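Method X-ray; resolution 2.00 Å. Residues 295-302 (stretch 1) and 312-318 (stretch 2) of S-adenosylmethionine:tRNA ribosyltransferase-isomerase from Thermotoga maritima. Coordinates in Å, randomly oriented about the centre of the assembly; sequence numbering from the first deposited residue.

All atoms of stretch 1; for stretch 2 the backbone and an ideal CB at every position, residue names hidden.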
# COMPACT_ATOMS: atom_id res chain seq x y z
N LEU B 295 22.09 9.02 20.07
CA LEU B 295 21.05 10.05 20.15
C LEU B 295 19.66 9.47 20.40
O LEU B 295 18.82 10.06 21.08
CB LEU B 295 21.00 10.92 18.89
CG LEU B 295 21.75 12.24 18.87
CD1 LEU B 295 21.50 12.98 17.62
CD2 LEU B 295 21.47 13.14 20.11
N VAL B 296 19.43 8.27 19.95
CA VAL B 296 18.07 7.71 20.05
C VAL B 296 17.86 6.92 21.36
O VAL B 296 18.54 5.92 21.58
CB VAL B 296 17.83 6.81 18.86
CG1 VAL B 296 16.39 6.18 18.92
CG2 VAL B 296 18.03 7.55 17.56
N ASP B 297 16.92 7.37 22.20
CA ASP B 297 16.64 6.70 23.50
C ASP B 297 15.52 5.66 23.44
O ASP B 297 15.42 4.77 24.29
CB ASP B 297 16.30 7.71 24.58
CG ASP B 297 17.36 8.79 24.71
OD1 ASP B 297 18.55 8.43 24.81
OD2 ASP B 297 17.11 10.01 24.67
N ALA B 298 14.66 5.80 22.44
CA ALA B 298 13.52 4.92 22.23
C ALA B 298 13.13 4.95 20.77
O ALA B 298 13.50 5.86 20.05
CB ALA B 298 12.37 5.32 23.10
N LEU B 299 12.38 3.95 20.31
CA LEU B 299 12.16 3.80 18.86
C LEU B 299 10.74 3.28 18.59
O LEU B 299 10.36 2.28 19.19
CB LEU B 299 13.19 2.82 18.26
CG LEU B 299 12.97 2.36 16.78
CD1 LEU B 299 12.95 3.57 15.89
CD2 LEU B 299 14.00 1.46 16.29
N VAL B 300 9.96 4.00 17.76
CA VAL B 300 8.70 3.45 17.19
C VAL B 300 8.95 3.04 15.73
O VAL B 300 9.46 3.83 14.91
CB VAL B 300 7.58 4.50 17.21
CG1 VAL B 300 6.29 3.96 16.66
CG2 VAL B 300 7.39 5.07 18.59
N THR B 301 8.55 1.83 15.40
CA THR B 301 8.82 1.28 14.09
C THR B 301 7.83 0.15 13.73
O THR B 301 7.15 -0.39 14.59
CB THR B 301 10.26 0.78 14.06
OG1 THR B 301 10.60 0.35 12.72
CG2 THR B 301 10.44 -0.45 14.94
N ASN B 302 7.78 -0.19 12.45
CA ASN B 302 6.93 -1.31 11.99
C ASN B 302 7.59 -2.63 12.24
O ASN B 302 8.70 -2.71 12.76
CB ASN B 302 6.60 -1.13 10.49
CG ASN B 302 5.73 0.12 10.20
OD1 ASN B 302 4.96 0.58 11.04
ND2 ASN B 302 5.89 0.65 8.99
N UNK B 312 17.65 -5.95 10.94
CA UNK B 312 19.01 -5.90 11.51
C UNK B 312 19.21 -4.61 12.35
O UNK B 312 19.82 -4.64 13.41
CB UNK B 312 20.05 -5.97 10.39
N UNK B 313 18.68 -3.48 11.88
CA UNK B 313 18.80 -2.22 12.63
C UNK B 313 18.03 -2.32 13.95
O UNK B 313 18.53 -1.95 14.99
CB UNK B 313 18.28 -1.04 11.80
N UNK B 314 16.78 -2.77 13.91
CA UNK B 314 16.00 -2.90 15.13
C UNK B 314 16.62 -3.91 16.10
O UNK B 314 16.61 -3.71 17.32
CB UNK B 314 14.57 -3.31 14.79
N UNK B 315 17.19 -4.98 15.58
CA UNK B 315 17.91 -5.93 16.42
C UNK B 315 19.09 -5.26 17.13
O UNK B 315 19.35 -5.50 18.31
CB UNK B 315 18.40 -7.11 15.58
N UNK B 316 19.79 -4.36 16.43
CA UNK B 316 20.88 -3.65 17.07
C UNK B 316 20.28 -2.82 18.20
O UNK B 316 20.90 -2.65 19.24
CB UNK B 316 21.65 -2.78 16.07
N UNK B 317 19.10 -2.25 17.99
CA UNK B 317 18.54 -1.31 18.98
C UNK B 317 18.03 -2.02 20.24
O UNK B 317 18.25 -1.58 21.36
CB UNK B 317 17.40 -0.51 18.35
N UNK B 318 17.34 -3.14 20.03
CA UNK B 318 16.67 -3.89 21.09
C UNK B 318 17.50 -5.03 21.66
O UNK B 318 17.22 -5.49 22.75
CB UNK B 318 15.35 -4.45 20.56

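The backbone of 312-318 is helical throughout, with phi between -61° and -95° and psi between -21° and -49°. Opposite it, strand 298-302 runs nearly antiparallel, at 149° between N-to-C directions, with a closest axial approach of 10.0 Å. That spacing leaves room for side chains between the two backbones, so the direction of each CA-to-CB bond, together with side-chain reach, governs which positions can take part.

At position 312 the ideal CB has no atom of stretch 1 within 5.5 Å, so this contact places almost no limit on the side chain. The deposited residue is Met-312, extended beyond chi1 (m, t, t), whose side chain stays 11.3 Å from stretch 1. Its backbone O accepts a 3.0 Å hydrogen bond from N of residue 316, one helical turn on.

Position 313 points toward stretch 1, yet its ideal CB also lies beyond 5.5 Å of any atom there. A short side chain would fall short; a longer one could reach CD2 of Leu-299, and the apolar character of that methyl favours Leu, Ile or Met. Leu-313 is deposited, chi1 and chi2 both t, and its CD2 comes 4.4 Å from CD2 of Leu-299, a modest contact covering 12 Å² of the residue.

Position 314 is nearer: its ideal CB lies 5.0 Å from both Thr-301 CG2 and Leu-299 CD2, and its CA is paired in register with Thr-301 CA at 8.4 Å. Two methyl groups frame the site, so a compact apolar side chain such as Val or Ile would suit, with branching useful for closing the gap; Ala would fit but leave the gap open. Val-314, with chi1 t, closes it through CG2, which lies 4.0 Å from Thr-301 CG2 and 4.3 Å from Leu-299 CD2.

Positions 315 and 316 have no stretch 1 atom within 5.5 Å of their ideal CB atoms, and many residues would be compatible with this contact. Both are alanine: the CB atoms of Ala-315 and Ala-316 remain 9.7 and 8.7 Å, respectively, from the nearest atom of stretch 1.

Position 317 points toward stretch 1, with its ideal CB 4.4 Å from Leu-299 CD2; the CA of 317 and the CA of Leu-299 are 8.2 Å apart. Beyond it lies a surface formed by the Leu-299 side chain, the backbone of 296-298 and Val-296 CG1. A long apolar group, Leu, Met or an aromatic, could use it; a flat ring can exploit both face and edge. Phe-317 (chi1 t, chi2 76°) does so. Leu-299 CB sits over one face, 4.0 Å from the ring centroid and 25° off the normal, a CH-pi contact. Near the ring plane, Val-296 O approaches CE1 at 3.6 Å and Asp-297 C approaches CZ at 3.9 Å. Val-296 CG1 also packs 3.7 Å from CE1. Phe-317 has 94 Å² covered, the largest area in either stretch.

Position 318 finds nothing of stretch 1 near its ideal CB, leaving the choice open. Ala-318 is deposited, its CB 7.4 Å from stretch 1.

Stretch 2 (312-318) MLVAAFA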
# COMPACT_ATOMS: atom_id res chain seq x y z
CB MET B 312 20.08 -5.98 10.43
CG MET B 312 20.10 -7.30 9.65
SD MET B 312 21.12 -7.09 8.17
CE MET B 312 20.72 -8.66 7.37
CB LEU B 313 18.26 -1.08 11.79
CG LEU B 313 18.25 0.37 12.29
CD1 LEU B 313 18.15 1.34 11.09
CD2 LEU B 313 17.13 0.62 13.27
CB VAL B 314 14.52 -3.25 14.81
CG1 VAL B 314 13.77 -3.44 16.05
CG2 VAL B 314 13.90 -2.13 14.00
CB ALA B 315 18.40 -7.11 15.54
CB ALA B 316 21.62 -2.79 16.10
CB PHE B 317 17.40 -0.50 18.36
CG PHE B 317 16.96 0.61 19.24
CD1 PHE B 317 17.73 1.77 19.35
CD2 PHE B 317 15.82 0.50 20.02
CE1 PHE B 317 17.35 2.80 20.22
CE2 PHE B 317 15.44 1.56 20.90
CZ PHE B 317 16.23 2.69 20.97
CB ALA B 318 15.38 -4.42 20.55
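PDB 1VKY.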